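Local coordinates for mannan endo-1,6-alpha-mannosidase (Chaetomium thermophilum, PDB 6RY0), which probably acts on alpha-1,6-mannosidic linkages as a family 76 glycosidase or transglycosidase that transfers GPI-anchored glycoproteins into the fungal cell wall, at residues T196-A207 with Y218-L229. Numbering follows the deposited sequence.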
loop_
_atom_site.group_PDB
_atom_site.type_symbol
_atom_site.label_atom_id
_atom_site.label_comp_id
_atom_site.label_asym_id
_atom_site.label_seq_id
_atom_site.Cartn_x
_atom_site.Cartn_y
_atom_site.Cartn_z
ATOM N N THR A 196 -7.857 -0.631 11.657
ATOM C CA THR A 196 -8.296 -0.269 10.333
ATOM C C THR A 196 -7.435 -0.879 9.263
ATOM O O THR A 196 -7.976 -1.419 8.294
ATOM C CB THR A 196 -8.378 1.244 10.204
ATOM O OG1 THR A 196 -9.308 1.671 11.189
ATOM C CG2 THR A 196 -8.804 1.647 8.813
ATOM N N ILE A 197 -6.116 -0.787 9.383
ATOM C CA ILE A 197 -5.282 -1.132 8.240
ATOM C C ILE A 197 -5.437 -2.612 7.849
ATOM O O ILE A 197 -5.466 -2.931 6.653
ATOM C CB ILE A 197 -3.811 -0.722 8.430
ATOM C CG1 ILE A 197 -3.018 -0.934 7.137
ATOM C CG2 ILE A 197 -3.151 -1.439 9.621
ATOM C CD1 ILE A 197 -3.450 -0.111 6.031
ATOM N N ALA A 198 -5.520 -3.535 8.811
ATOM C CA ALA A 198 -5.701 -4.936 8.449
ATOM C C ALA A 198 -6.971 -5.117 7.621
ATOM O O ALA A 198 -7.013 -5.816 6.607
ATOM C CB ALA A 198 -5.801 -5.797 9.730
ATOM N N ASN A 199 -8.037 -4.492 8.106
ATOM C CA ASN A 199 -9.331 -4.593 7.454
ATOM C C ASN A 199 -9.348 -3.871 6.114
ATOM O O ASN A 199 -9.966 -4.344 5.169
ATOM C CB ASN A 199 -10.400 -4.100 8.440
ATOM C CG ASN A 199 -10.611 -5.116 9.513
ATOM O OD1 ASN A 199 -11.277 -6.136 9.262
ATOM N ND2 ASN A 199 -10.008 -4.919 10.686
ATOM N N ALA A 200 -8.676 -2.720 6.030
ATOM C CA ALA A 200 -8.576 -1.969 4.786
ATOM C C ALA A 200 -7.828 -2.760 3.715
ATOM O O ALA A 200 -8.209 -2.708 2.558
ATOM C CB ALA A 200 -7.912 -0.628 5.046
ATOM N N CYS A 201 -6.763 -3.454 4.095
ATOM C CA CYS A 201 -6.041 -4.275 3.120
ATOM C C CYS A 201 -6.953 -5.375 2.585
ATOM O O CYS A 201 -6.984 -5.641 1.377
ATOM C CB CYS A 201 -4.789 -4.899 3.749
ATOM S SG CYS A 201 -3.445 -3.753 4.131
ATOM N N PHE A 202 -7.666 -6.052 3.475
ATOM C CA PHE A 202 -8.562 -7.126 3.047
ATOM C C PHE A 202 -9.696 -6.604 2.168
ATOM O O PHE A 202 -10.045 -7.197 1.151
ATOM C CB PHE A 202 -9.036 -7.881 4.292
ATOM C CG PHE A 202 -9.990 -9.013 4.024
ATOM C CD1 PHE A 202 -9.686 -10.039 3.154
ATOM C CD2 PHE A 202 -11.196 -9.076 4.683
ATOM C CE1 PHE A 202 -10.550 -11.098 2.950
ATOM C CE2 PHE A 202 -12.057 -10.145 4.471
ATOM C CZ PHE A 202 -11.759 -11.129 3.601
ATOM N N PHE A 203 -10.260 -5.445 2.554
ATOM C CA PHE A 203 -11.270 -4.763 1.776
ATOM C C PHE A 203 -10.751 -4.433 0.379
ATOM O O PHE A 203 -11.393 -4.716 -0.625
ATOM C CB PHE A 203 -11.679 -3.487 2.511
ATOM C CG PHE A 203 -12.484 -2.533 1.673
ATOM C CD1 PHE A 203 -13.732 -2.892 1.183
ATOM C CD2 PHE A 203 -12.005 -1.276 1.356
ATOM C CE1 PHE A 203 -14.454 -2.041 0.379
ATOM C CE2 PHE A 203 -12.724 -0.395 0.565
ATOM C CZ PHE A 203 -13.946 -0.787 0.073
ATOM N N ASP A 204 -9.594 -3.764 0.331
ATOM C CA ASP A 204 -9.042 -3.340 -0.947
ATOM C C ASP A 204 -8.762 -4.532 -1.851
ATOM O O ASP A 204 -9.062 -4.508 -3.039
ATOM C CB ASP A 204 -7.727 -2.559 -0.663
ATOM C CG ASP A 204 -7.159 -1.916 -1.895
ATOM O OD1 ASP A 204 -7.854 -0.992 -2.412
ATOM O OD2 ASP A 204 -6.028 -2.278 -2.302
ATOM N N LEU A 205 -8.178 -5.598 -1.303
ATOM C CA LEU A 205 -7.936 -6.816 -2.091
ATOM C C LEU A 205 -9.213 -7.396 -2.616
ATOM O O LEU A 205 -9.276 -7.835 -3.769
ATOM C CB LEU A 205 -7.233 -7.905 -1.273
ATOM C CG LEU A 205 -5.741 -7.667 -1.128
ATOM C CD1 LEU A 205 -5.126 -8.613 -0.132
ATOM C CD2 LEU A 205 -4.996 -7.781 -2.459
ATOM N N GLY A 206 -10.241 -7.466 -1.775
ATOM C CA GLY A 206 -11.518 -7.999 -2.233
ATOM C C GLY A 206 -12.122 -7.188 -3.366
ATOM O O GLY A 206 -12.592 -7.730 -4.366
ATOM N N ALA A 207 -12.092 -5.872 -3.224
ATOM C CA ALA A 207 -12.660 -4.997 -4.251
ATOM C C ALA A 207 -11.909 -5.162 -5.577
ATOM O O ALA A 207 -12.496 -5.202 -6.652
ATOM C CB ALA A 207 -12.615 -3.580 -3.768
ATOM N N TYR A 218 -15.909 -12.033 -4.022
ATOM C CA TYR A 218 -14.938 -11.063 -3.550
ATOM C C TYR A 218 -15.632 -9.766 -3.115
ATOM O O TYR A 218 -15.302 -9.164 -2.082
ATOM C CB TYR A 218 -13.910 -10.729 -4.627
ATOM C CG TYR A 218 -13.021 -11.852 -5.056
ATOM C CD1 TYR A 218 -12.127 -12.456 -4.173
ATOM C CD2 TYR A 218 -12.992 -12.271 -6.377
ATOM C CE1 TYR A 218 -11.267 -13.447 -4.610
ATOM C CE2 TYR A 218 -12.140 -13.284 -6.805
ATOM C CZ TYR A 218 -11.275 -13.853 -5.929
ATOM O OH TYR A 218 -10.464 -14.858 -6.423
ATOM N N ALA A 219 -16.540 -9.290 -3.945
ATOM C CA ALA A 219 -17.246 -8.028 -3.693
ATOM C C ALA A 219 -18.129 -8.110 -2.477
ATOM O O ALA A 219 -18.239 -7.145 -1.734
ATOM C CB ALA A 219 -18.075 -7.663 -4.907
ATOM N N GLU A 220 -18.799 -9.243 -2.280
ATOM C CA GLU A 220 -19.677 -9.372 -1.111
ATOM C C GLU A 220 -18.866 -9.308 0.182
ATOM O O GLU A 220 -19.275 -8.658 1.151
ATOM C CB GLU A 220 -20.472 -10.675 -1.203
ATOM C CG GLU A 220 -21.400 -10.804 -2.357
ATOM C CD GLU A 220 -21.841 -12.245 -2.602
ATOM O OE1 GLU A 220 -21.545 -13.152 -1.774
ATOM O OE2 GLU A 220 -22.488 -12.482 -3.642
ATOM N N TRP A 221 -17.692 -9.941 0.198
ATOM C CA TRP A 221 -16.793 -9.812 1.342
ATOM C C TRP A 221 -16.326 -8.371 1.531
ATOM O O TRP A 221 -16.250 -7.873 2.660
ATOM C CB TRP A 221 -15.604 -10.744 1.199
ATOM C CG TRP A 221 -15.787 -12.105 1.752
ATOM C CD1 TRP A 221 -16.034 -13.268 1.061
ATOM C CD2 TRP A 221 -15.613 -12.478 3.106
ATOM N NE1 TRP A 221 -16.023 -14.336 1.911
ATOM C CE2 TRP A 221 -15.738 -13.884 3.176
ATOM C CE3 TRP A 221 -15.337 -11.763 4.256
ATOM C CZ2 TRP A 221 -15.580 -14.580 4.362
ATOM C CZ3 TRP A 221 -15.212 -12.446 5.431
ATOM C CH2 TRP A 221 -15.334 -13.837 5.482
ATOM N N ALA A 222 -15.954 -7.717 0.437
ATOM C CA ALA A 222 -15.485 -6.330 0.554
ATOM C C ALA A 222 -16.570 -5.458 1.155
ATOM O O ALA A 222 -16.309 -4.638 2.038
ATOM C CB ALA A 222 -15.058 -5.834 -0.806
ATOM N N GLU A 223 -17.809 -5.619 0.683
ATOM C CA GLU A 223 -18.977 -4.889 1.215
ATOM C C GLU A 223 -19.078 -5.138 2.725
ATOM O O GLU A 223 -19.296 -4.217 3.521
ATOM C CB GLU A 223 -20.314 -5.307 0.517
ATOM C CG GLU A 223 -20.515 -5.094 -1.054
ATOM C CD GLU A 223 -21.318 -3.825 -1.483
ATOM O OE1 GLU A 223 -21.613 -3.028 -0.562
ATOM O OE2 GLU A 223 -21.615 -3.605 -2.743
ATOM N N LYS A 224 -18.998 -6.410 3.115
ATOM C CA LYS A 224 -19.164 -6.784 4.509
ATOM C C LYS A 224 -18.112 -6.106 5.373
ATOM O O LYS A 224 -18.418 -5.592 6.467
ATOM C CB LYS A 224 -19.071 -8.315 4.623
ATOM C CG LYS A 224 -19.242 -8.872 6.005
ATOM C CD LYS A 224 -19.145 -10.399 5.955
ATOM C CE LYS A 224 -20.049 -11.135 6.924
ATOM N NZ LYS A 224 -19.586 -10.869 8.270
ATOM N N ILE A 225 -16.854 -6.132 4.933
ATOM C CA ILE A 225 -15.790 -5.563 5.759
ATOM C C ILE A 225 -15.886 -4.045 5.820
ATOM O O ILE A 225 -15.674 -3.452 6.891
ATOM C CB ILE A 225 -14.415 -6.006 5.241
ATOM C CG1 ILE A 225 -14.246 -7.491 5.350
ATOM C CG2 ILE A 225 -13.286 -5.205 5.874
ATOM C CD1 ILE A 225 -14.105 -7.966 6.775
ATOM N N PHE A 226 -16.223 -3.396 4.716
ATOM C CA PHE A 226 -16.424 -1.950 4.746
ATOM C C PHE A 226 -17.548 -1.582 5.706
ATOM O O PHE A 226 -17.430 -0.657 6.509
ATOM C CB PHE A 226 -16.736 -1.434 3.349
ATOM C CG PHE A 226 -16.682 0.065 3.280
ATOM C CD1 PHE A 226 -17.783 0.825 3.616
ATOM C CD2 PHE A 226 -15.511 0.726 2.875
ATOM C CE1 PHE A 226 -17.700 2.222 3.555
ATOM C CE2 PHE A 226 -15.443 2.092 2.820
ATOM C CZ PHE A 226 -16.525 2.816 3.165
ATOM N N ASP A 227 -18.651 -2.331 5.632
ATOM C CA ASP A 227 -19.778 -2.038 6.485
ATOM C C ASP A 227 -19.431 -2.237 7.952
ATOM O O ASP A 227 -19.941 -1.515 8.814
ATOM C CB ASP A 227 -20.984 -2.848 6.055
ATOM C CG ASP A 227 -21.604 -2.336 4.740
ATOM O OD1 ASP A 227 -21.205 -1.259 4.225
ATOM O OD2 ASP A 227 -22.462 -3.046 4.213
ATOM N N TRP A 228 -18.550 -3.193 8.243
ATOM C CA TRP A 228 -18.061 -3.392 9.590
ATOM C C TRP A 228 -17.215 -2.199 10.061
ATOM O O TRP A 228 -17.396 -1.690 11.153
ATOM C CB TRP A 228 -17.269 -4.716 9.696
ATOM C CG TRP A 228 -16.756 -4.934 11.076
ATOM C CD1 TRP A 228 -17.448 -5.487 12.123
ATOM C CD2 TRP A 228 -15.478 -4.536 11.598
ATOM N NE1 TRP A 228 -16.682 -5.447 13.255
ATOM C CE2 TRP A 228 -15.473 -4.867 12.970
ATOM C CE3 TRP A 228 -14.334 -3.948 11.048
ATOM C CZ2 TRP A 228 -14.395 -4.623 13.787
ATOM C CZ3 TRP A 228 -13.245 -3.720 11.864
ATOM C CH2 TRP A 228 -13.294 -4.034 13.215
ATOM N N LEU A 229 -16.285 -1.750 9.212
ATOM C CA LEU A 229 -15.467 -0.593 9.536
ATOM C C LEU A 229 -16.334 0.645 9.836
ATOM O O LEU A 229 -16.003 1.465 10.691
ATOM C CB LEU A 229 -14.515 -0.290 8.392
ATOM C CG LEU A 229 -13.280 -1.187 8.324
ATOM C CD1 LEU A 229 -12.557 -0.981 6.994
ATOM C CD2 LEU A 229 -12.342 -0.932 9.491
#
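F203 and G206 face A222 and Y218 where helices 196-207 and 218-229 run antiparallel, their segment axes 7.9 Å apart at closest and their N-to-C directions 150° apart, as expected of an alpha-helical hairpin closed by a short turn. Small residues make such an approach possible: the CA atoms of F203 and A222 lie 4.7 Å apart, and G206, without a side chain, lets its backbone lie against A222 CB and its O sit 3.3 Å from Y218 CB. Two phenylalanines then leave helix 196-207 on different flanks of this seam. F202, its CG anti to the backbone N (chi1 179°), sends its outer edge over the face of W221 in an offset edge-to-face pair, planes at 70°, while F202 CD2 meets I225 CG1 at 3.5 Å. F203 and F226 lie side by side, pointing the same way, and F226 CD2 sits over one face of the F203 ring, near its rim, 3.5 Å from F203 CZ; the A222 carbonyl oxygen approaches the F203 edge near the ring plane. Replacing F202 by an alanine would probably leave the W221 face and I225 CG1 without their aromatic neighbour and open a gap beside W163, whose ring also stacks on F202. Toward the other end, I225 CG2 rests 3.5 Å from N199 O, and L229 CD2 packs on N199 CB. N199 ND2 comes 3.6 Å from W228 CZ3, but donates to N195 O, while OD1 accepts from L180 N. The chemistry across this pair is thus essentially apolar: from A200 and A222 onward the backbone amides bond within their own helix, W228 NE1 turns to C176 O and Y218 OH to Q160, and interleaved aromatic and aliphatic groups join consecutive helices 196-213 and 216-231 in a hairpin consistent with the (alpha/alpha)6 barrel of family 76.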